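Long-range contacts in putative lipoprotein YcdA (Bacillus subtilis subsp. subtilis str. 168, PDB 4R4G), which is of unknown function but is probably a membrane-attached lipoprotein with an N-terminal Ig-like domain and a C-terminal domain of helices and a mixed sheet: residues S12-K18 with V45-G51; A149-Y153 with W307-M311. All blocks are in the same frame, centred on the assembly; numbering follows the deposited sequence.

Contact 1: S12-K18 with V45-G51; sequences SDIAQVK and VAVKNTG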
ATOM      1  N   SER A  12     -30.985  18.729 -19.785  1.00 87.99           N
ATOM      2  CA  SER A  12     -32.024  18.530 -20.764  1.00 88.29           C
ATOM      3  C   SER A  12     -33.285  19.068 -20.098  1.00 98.78           C
ATOM      4  O   SER A  12     -33.227  19.497 -18.937  1.00101.15           O
ATOM      5  CB  SER A  12     -32.137  17.065 -21.172  1.00 87.42           C
ATOM      6  OG  SER A  12     -32.723  16.280 -20.149  1.00 93.66           O
ATOM      7  N   ASP A  13     -34.409  19.057 -20.804  1.00 97.40           N
ATOM      8  CA  ASP A  13     -35.663  19.556 -20.254  1.00101.04           C
ATOM      9  C   ASP A  13     -36.199  18.650 -19.120  1.00103.97           C
ATOM     10  O   ASP A  13     -37.004  19.123 -18.305  1.00107.19           O
ATOM     11  CB  ASP A  13     -36.725  19.734 -21.378  1.00103.73           C
ATOM     12  CG  ASP A  13     -36.973  18.541 -22.308  1.00118.01           C
ATOM     13  OD1 ASP A  13     -36.016  17.737 -22.535  1.00117.52           O
ATOM     14  OD2 ASP A  13     -38.094  18.446 -22.864  1.00124.57           O
ATOM     15  N   ILE A  14     -35.726  17.375 -19.043  1.00 95.33           N
ATOM     16  CA  ILE A  14     -36.227  16.425 -18.047  1.00 93.81           C
ATOM     17  C   ILE A  14     -35.256  16.174 -16.872  1.00 94.44           C
ATOM     18  O   ILE A  14     -35.735  15.804 -15.801  1.00 96.60           O
ATOM     19  CB  ILE A  14     -36.724  15.098 -18.672  1.00 94.18           C
ATOM     20  CG1 ILE A  14     -35.601  14.179 -19.117  1.00 91.32           C
ATOM     21  CG2 ILE A  14     -37.773  15.328 -19.777  1.00 93.21           C
ATOM     22  CD1 ILE A  14     -36.073  12.818 -19.185  1.00 95.68           C
ATOM     23  N   ALA A  15     -33.934  16.398 -17.032  1.00 86.12           N
ATOM     24  CA  ALA A  15     -32.983  16.219 -15.924  1.00 84.72           C
ATOM     25  C   ALA A  15     -31.779  17.153 -16.030  1.00 86.83           C
ATOM     26  O   ALA A  15     -31.441  17.600 -17.125  1.00 84.87           O
ATOM     27  CB  ALA A  15     -32.509  14.777 -15.854  1.00 82.89           C
ATOM     28  N   GLN A  16     -31.142  17.457 -14.882  1.00 84.45           N
ATOM     29  CA  GLN A  16     -29.940  18.284 -14.816  1.00 84.82           C
ATOM     30  C   GLN A  16     -28.841  17.501 -14.109  1.00 86.82           C
ATOM     31  O   GLN A  16     -29.032  17.050 -12.975  1.00 88.45           O
ATOM     32  CB  GLN A  16     -30.188  19.641 -14.127  1.00 90.24           C
ATOM     33  CG  GLN A  16     -28.934  20.538 -14.100  1.00110.96           C
ATOM     34  CD  GLN A  16     -28.955  21.637 -13.066  1.00135.54           C
ATOM     35  OE1 GLN A  16     -28.939  22.831 -13.400  1.00135.82           O
ATOM     36  NE2 GLN A  16     -28.937  21.263 -11.789  1.00123.29           N
ATOM     37  N   VAL A  17     -27.690  17.338 -14.776  1.00 79.25           N
ATOM     38  CA  VAL A  17     -26.585  16.583 -14.203  1.00 77.09           C
ATOM     39  C   VAL A  17     -25.423  17.520 -13.923  1.00 82.85           C
ATOM     40  O   VAL A  17     -25.056  18.334 -14.767  1.00 83.83           O
ATOM     41  CB  VAL A  17     -26.171  15.395 -15.109  1.00 76.68           C
ATOM     42  CG1 VAL A  17     -25.107  14.526 -14.450  1.00 74.40           C
ATOM     43  CG2 VAL A  17     -27.381  14.555 -15.484  1.00 75.54           C
ATOM     44  N   LYS A  18     -24.861  17.398 -12.725  1.00 79.51           N
ATOM     45  CA  LYS A  18     -23.718  18.169 -12.277  1.00 80.41           C
ATOM     46  C   LYS A  18     -22.641  17.210 -11.853  1.00 81.20           C
ATOM     47  O   LYS A  18     -22.921  16.296 -11.078  1.00 80.97           O
ATOM     48  CB  LYS A  18     -24.094  19.103 -11.100  1.00 87.73           C
ATOM     49  CG  LYS A  18     -25.428  19.854 -11.254  1.00114.00           C
ATOM     50  CD  LYS A  18     -25.640  20.919 -10.171  1.00129.56           C
ATOM     51  CE  LYS A  18     -26.851  20.642  -9.314  1.00140.19           C
ATOM     52  NZ  LYS A  18     -27.585  21.890  -8.980  1.00152.02           N
ATOM     53  N   VAL A  45     -21.504  12.622  -8.916  1.00 67.19           N
ATOM     54  CA  VAL A  45     -22.497  13.338  -9.696  1.00 68.02           C
ATOM     55  C   VAL A  45     -23.689  13.683  -8.820  1.00 76.95           C
ATOM     56  O   VAL A  45     -23.865  13.098  -7.751  1.00 77.85           O
ATOM     57  CB  VAL A  45     -22.958  12.549 -10.972  1.00 69.43           C
ATOM     58  CG1 VAL A  45     -21.801  12.311 -11.943  1.00 66.93           C
ATOM     59  CG2 VAL A  45     -23.669  11.239 -10.615  1.00 68.62           C
ATOM     60  N   ALA A  46     -24.523  14.605  -9.320  1.00 76.16           N
ATOM     61  CA  ALA A  46     -25.783  15.050  -8.747  1.00 79.50           C
ATOM     62  C   ALA A  46     -26.770  15.155  -9.864  1.00 84.81           C
ATOM     63  O   ALA A  46     -26.444  15.735 -10.902  1.00 83.80           O
ATOM     64  CB  ALA A  46     -25.609  16.385  -8.058  1.00 83.49           C
ATOM     65  N   VAL A  47     -27.944  14.531  -9.705  1.00 83.95           N
ATOM     66  CA  VAL A  47     -28.969  14.553 -10.749  1.00 84.39           C
ATOM     67  C   VAL A  47     -30.227  15.225 -10.193  1.00 95.47           C
ATOM     68  O   VAL A  47     -30.864  14.685  -9.292  1.00 97.34           O
ATOM     69  CB  VAL A  47     -29.268  13.149 -11.366  1.00 84.79           C
ATOM     70  CG1 VAL A  47     -30.199  13.260 -12.578  1.00 83.45           C
ATOM     71  CG2 VAL A  47     -27.981  12.437 -11.762  1.00 81.50           C
ATOM     72  N   LYS A  48     -30.559  16.417 -10.725  1.00 95.89           N
ATOM     73  CA  LYS A  48     -31.755  17.202 -10.369  1.00100.29           C
ATOM     74  C   LYS A  48     -32.871  16.914 -11.373  1.00105.07           C
ATOM     75  O   LYS A  48     -32.618  16.956 -12.582  1.00102.33           O
ATOM     76  CB  LYS A  48     -31.420  18.715 -10.339  1.00105.29           C
ATOM     77  CG  LYS A  48     -32.538  19.610  -9.796  1.00126.64           C
ATOM     78  CD  LYS A  48     -32.018  20.797  -8.965  1.00138.05           C
ATOM     79  CE  LYS A  48     -33.160  21.645  -8.444  1.00146.05           C
ATOM     80  NZ  LYS A  48     -32.727  22.611  -7.403  1.00152.43           N
ATOM     81  N   ASN A  49     -34.089  16.595 -10.891  1.00105.35           N
ATOM     82  CA  ASN A  49     -35.225  16.342 -11.787  1.00105.54           C
ATOM     83  C   ASN A  49     -35.796  17.699 -12.200  1.00115.10           C
ATOM     84  O   ASN A  49     -36.463  18.344 -11.391  1.00119.16           O
ATOM     85  CB  ASN A  49     -36.288  15.436 -11.120  1.00105.04           C
ATOM     86  CG  ASN A  49     -37.515  15.087 -11.958  1.00117.57           C
ATOM     87  OD1 ASN A  49     -37.721  15.558 -13.086  1.00108.10           O
ATOM     88  ND2 ASN A  49     -38.379  14.248 -11.408  1.00108.92           N
ATOM     89  N   THR A  50     -35.497  18.158 -13.438  1.00111.01           N
ATOM     90  CA  THR A  50     -35.983  19.457 -13.928  1.00113.30           C
ATOM     91  C   THR A  50     -37.391  19.343 -14.546  1.00119.62           C
ATOM     92  O   THR A  50     -37.999  20.369 -14.861  1.00121.68           O
ATOM     93  CB  THR A  50     -34.996  20.120 -14.914  1.00115.32           C
ATOM     94  OG1 THR A  50     -34.664  19.228 -15.974  1.00110.44           O
ATOM     95  CG2 THR A  50     -33.749  20.652 -14.233  1.00112.42           C
ATOM     96  N   GLY A  51     -37.891  18.112 -14.688  1.00115.62           N
ATOM     97  CA  GLY A  51     -39.206  17.828 -15.257  1.00116.26           C
ATOM     98  C   GLY A  51     -40.359  17.921 -14.272  1.00125.12           C
ATOM     99  O   GLY A  51     -40.246  18.544 -13.206  1.00127.35           O
TER
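Gln16 and Lys48 form the first of three successive antiparallel bridges, counted along 16-18, the strand segments 16-18 and 45-48 running at 163° to one another with their axes 4.7 Å apart at closest approach. This pair is hydrogen-bonded in both directions, Gln16 N to Lys48 O at 2.8 Å and Lys48 N to Gln16 O at 2.8 Å. Val17 and Val47 follow as a non-hydrogen-bonded pair, then Lys18 and Ala46 as a second hydrogen-bonded one.

On the buried face Val47 CG1 meets two methyls, Val17 CG2 at 4.3 Å and Ala15 CB at 4.3 Å. The other face carries Gln16, Lys18, Ala46 and Lys48; there Gln16 and Lys48 run side by side in the same direction. Thr50 extends this row beyond the bridges, its CG2 resting on Gln16 CB at 3.7 Å. With its hydroxyl between backbone N and carbonyl carbon (chi1 53°), Thr50 turns OG1 to the 12-14 turn, where Ser12 O and Asp13 O each lie 3.3 Å from it, at best weak acceptors for its one hydrogen. Beyond the Gln16-Lys48 bridge the pairing thins: Ile14 O receives two weak bonds, from Thr50 N and Gly51 N.

Asn49 ND2 bonds to Ile88 O and Asp53 O, and Ser12 OG to Lys123 O, linking 45-51 to strand 86-88 and 12-18 to the end of helix 120-123. In the Ig-like sandwich strands 16-25 and 39-48 are the inner pair of one sheet, between 9-11 and 93-102; Ala15, Val17 and Val47 pack on Tyr112 of strand 107-112 in the facing sheet.

Contact 2: A149-Y153 with W307-M311; sequences ALSAY and WQLDM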
ATOM      1  N   ALA A 149       5.056   5.246   3.031  1.00 63.56           N
ATOM      2  CA  ALA A 149       5.102   5.061   4.476  1.00 63.82           C
ATOM      3  C   ALA A 149       5.629   3.657   4.867  1.00 67.37           C
ATOM      4  O   ALA A 149       6.528   3.595   5.701  1.00 68.53           O
ATOM      5  CB  ALA A 149       3.738   5.298   5.079  1.00 65.13           C
ATOM      6  N   LEU A 150       5.149   2.554   4.241  1.00 63.23           N
ATOM      7  CA  LEU A 150       5.657   1.209   4.569  1.00 62.83           C
ATOM      8  C   LEU A 150       7.172   1.102   4.299  1.00 71.02           C
ATOM      9  O   LEU A 150       7.905   0.521   5.104  1.00 72.33           O
ATOM     10  CB  LEU A 150       4.916   0.081   3.841  1.00 61.37           C
ATOM     11  CG  LEU A 150       5.519  -1.304   4.112  1.00 66.50           C
ATOM     12  CD1 LEU A 150       5.291  -1.744   5.554  1.00 67.52           C
ATOM     13  CD2 LEU A 150       5.049  -2.328   3.140  1.00 69.11           C
ATOM     14  N   SER A 151       7.636   1.687   3.185  1.00 68.25           N
ATOM     15  CA  SER A 151       9.047   1.701   2.804  1.00 68.12           C
ATOM     16  C   SER A 151       9.877   2.482   3.841  1.00 72.47           C
ATOM     17  O   SER A 151      10.994   2.049   4.140  1.00 75.16           O
ATOM     18  CB  SER A 151       9.215   2.291   1.405  1.00 72.87           C
ATOM     19  OG  SER A 151      10.507   2.053   0.871  1.00 88.84           O
ATOM     20  N   ALA A 152       9.328   3.598   4.411  1.00 66.87           N
ATOM     21  CA  ALA A 152       9.983   4.415   5.456  1.00 67.44           C
ATOM     22  C   ALA A 152      10.186   3.598   6.737  1.00 71.94           C
ATOM     23  O   ALA A 152      11.236   3.700   7.364  1.00 72.87           O
ATOM     24  CB  ALA A 152       9.160   5.658   5.760  1.00 69.29           C
ATOM     25  N   TYR A 153       9.187   2.763   7.101  1.00 67.64           N
ATOM     26  CA  TYR A 153       9.231   1.856   8.239  1.00 66.83           C
ATOM     27  C   TYR A 153      10.358   0.865   8.043  1.00 68.92           C
ATOM     28  O   TYR A 153      11.138   0.660   8.959  1.00 70.45           O
ATOM     29  CB  TYR A 153       7.894   1.114   8.403  1.00 68.31           C
ATOM     30  CG  TYR A 153       6.920   1.770   9.356  1.00 72.66           C
ATOM     31  CD1 TYR A 153       6.956   1.496  10.719  1.00 75.86           C
ATOM     32  CD2 TYR A 153       5.934   2.636   8.891  1.00 74.30           C
ATOM     33  CE1 TYR A 153       6.040   2.069  11.596  1.00 79.21           C
ATOM     34  CE2 TYR A 153       5.012   3.218   9.760  1.00 76.94           C
ATOM     35  CZ  TYR A 153       5.074   2.938  11.113  1.00 87.74           C
ATOM     36  OH  TYR A 153       4.181   3.523  11.975  1.00 93.48           O
ATOM     37  N   TRP A 307       0.281   7.342   7.372  1.00 87.51           N
ATOM     38  CA  TRP A 307       0.046   5.912   7.405  1.00 86.22           C
ATOM     39  C   TRP A 307       0.954   5.218   8.414  1.00 88.51           C
ATOM     40  O   TRP A 307       2.131   5.556   8.545  1.00 87.86           O
ATOM     41  CB  TRP A 307       0.201   5.326   6.012  1.00 83.43           C
ATOM     42  CG  TRP A 307      -0.850   5.813   5.066  1.00 84.88           C
ATOM     43  CD1 TRP A 307      -0.798   6.931   4.285  1.00 88.44           C
ATOM     44  CD2 TRP A 307      -2.133   5.226   4.845  1.00 84.54           C
ATOM     45  NE1 TRP A 307      -1.960   7.055   3.559  1.00 88.05           N
ATOM     46  CE2 TRP A 307      -2.800   6.021   3.884  1.00 88.77           C
ATOM     47  CE3 TRP A 307      -2.791   4.095   5.361  1.00 85.83           C
ATOM     48  CZ2 TRP A 307      -4.068   5.694   3.394  1.00 87.39           C
ATOM     49  CZ3 TRP A 307      -4.060   3.786   4.894  1.00 87.37           C
ATOM     50  CH2 TRP A 307      -4.678   4.568   3.911  1.00 87.64           C
ATOM     51  N   GLN A 308       0.372   4.266   9.155  1.00 83.82           N
ATOM     52  CA  GLN A 308       1.037   3.537  10.220  1.00 82.98           C
ATOM     53  C   GLN A 308       0.937   2.025  10.072  1.00 84.07           C
ATOM     54  O   GLN A 308      -0.056   1.495   9.570  1.00 82.18           O
ATOM     55  CB  GLN A 308       0.435   3.939  11.572  1.00 86.82           C
ATOM     56  CG  GLN A 308       1.144   5.094  12.257  1.00 98.19           C
ATOM     57  CD  GLN A 308       0.544   5.396  13.605  1.00119.63           C
ATOM     58  OE1 GLN A 308      -0.622   5.813  13.719  1.00123.30           O
ATOM     59  NE2 GLN A 308       1.333   5.211  14.653  1.00106.16           N
ATOM     60  N   LEU A 309       1.991   1.339  10.546  1.00 80.62           N
ATOM     61  CA  LEU A 309       2.111  -0.118  10.612  1.00 78.95           C
ATOM     62  C   LEU A 309       2.034  -0.546  12.086  1.00 86.28           C
ATOM     63  O   LEU A 309       2.807  -0.037  12.904  1.00 85.66           O
ATOM     64  CB  LEU A 309       3.431  -0.602   9.965  1.00 75.92           C
ATOM     65  CG  LEU A 309       3.693  -2.096  10.013  1.00 78.54           C
ATOM     66  CD1 LEU A 309       2.602  -2.871   9.332  1.00 78.39           C
ATOM     67  CD2 LEU A 309       5.023  -2.444   9.417  1.00 77.91           C
ATOM     68  N   ASP A 310       1.079  -1.442  12.426  1.00 85.77           N
ATOM     69  CA  ASP A 310       0.945  -1.967  13.787  1.00 88.91           C
ATOM     70  C   ASP A 310       2.007  -3.045  13.944  1.00 91.83           C
ATOM     71  O   ASP A 310       1.949  -4.065  13.258  1.00 90.70           O
ATOM     72  CB  ASP A 310      -0.488  -2.494  14.082  1.00 93.50           C
ATOM     73  CG  ASP A 310      -0.797  -2.875  15.539  1.00110.47           C
ATOM     74  OD1 ASP A 310       0.164  -2.966  16.362  1.00112.18           O
ATOM     75  OD2 ASP A 310      -1.993  -3.089  15.855  1.00115.98           O
HETATM   76  N   MSE A 311       3.000  -2.789  14.798  1.00 88.87           N
HETATM   77  CA  MSE A 311       4.119  -3.710  15.011  1.00 88.74           C
HETATM   78  C   MSE A 311       3.690  -5.037  15.680  1.00 94.69           C
HETATM   79  O   MSE A 311       4.370  -6.059  15.524  1.00 92.20           O
HETATM   80  CB  MSE A 311       5.235  -3.028  15.819  1.00 91.46           C
HETATM   81  CG  MSE A 311       5.921  -1.865  15.067  1.00 97.21           C
HETATM   82 SE   MSE A 311       6.437  -2.196  13.183  0.75102.36          SE
HETATM   83  CE  MSE A 311       7.606  -3.792  13.448  1.00 98.62           C
TER
HETATM   84  O   HOH W   1       3.750   2.445  14.565  1.00 66.05           O
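Leu309 CB sits over the centre of the Tyr153 ring, 3.9 Å from the centroid and 4° off the ring normal, which defines a CH-pi contact on that face. Since CG of Leu309 is anti to its own N (chi1 178°), the branch runs on past the ring and brings CD2 to Leu150 CD1 at 3.9 Å, the two leucines meeting at a slant. One helical turn before Tyr153, Ala149 CB abuts Trp307 CB at 3.7 Å; the indole itself leads away from the helix. Met311, present as selenomethionine, approaches the ring obliquely, its SE 5.4 Å from the centroid of Tyr153, a Met-aromatic contact.

Toward the polar edge, Trp307 O lies near the plane of the Tyr153 ring, at its rim. The hydroxyl reaches the backbone of 307-311: Leu309 N donates to Tyr153 OH over 3.4 Å, nearly straight at 165° but long and therefore weak. Water 1 stands 2.8 Å from Tyr153 OH and donates to Leu309 O at 3.1 Å, so phenol and water together engage both backbone polar atoms of Leu309. A phenylalanine in place of Tyr153 would probably leave Leu309 N without this weak acceptor and deprive the water of its contact with the hydroxyl.

Phe166 of helix 165-170 meets the Tyr153 ring edge-to-face, while strand 307-308 pairs antiparallel with 293-301. The whole is helix 145-157 laid over a face of the mixed sheet, across strands 233-244, 293-301 and 307-308, consistent with the alpha+beta architecture of the NTF2 clan to which the DUF5105 family belongs.

Followed from the N terminus, the chain completes contact 1 early: the 26 residues between its segments hold the rest of strand 16-25, the connection 26-38 and the first part of strand 39-48, closing a long beta hairpin inside the Ig-like domain. The chain then builds the facing sheet, adds strand 93-102 to the first one, and passes helix 134-141 before helix 145-157, where contact 2 opens. That contact spans 153 residues rich in helix and returns only at strand 307-308, drawing together the start and end of the C-terminal domain. The two are in series, neither nested nor crossed. Their centres lie 45 Å apart and their nearest atoms about 22 Å, so each contact lies wholly within its own domain; a kinked helix joins the two.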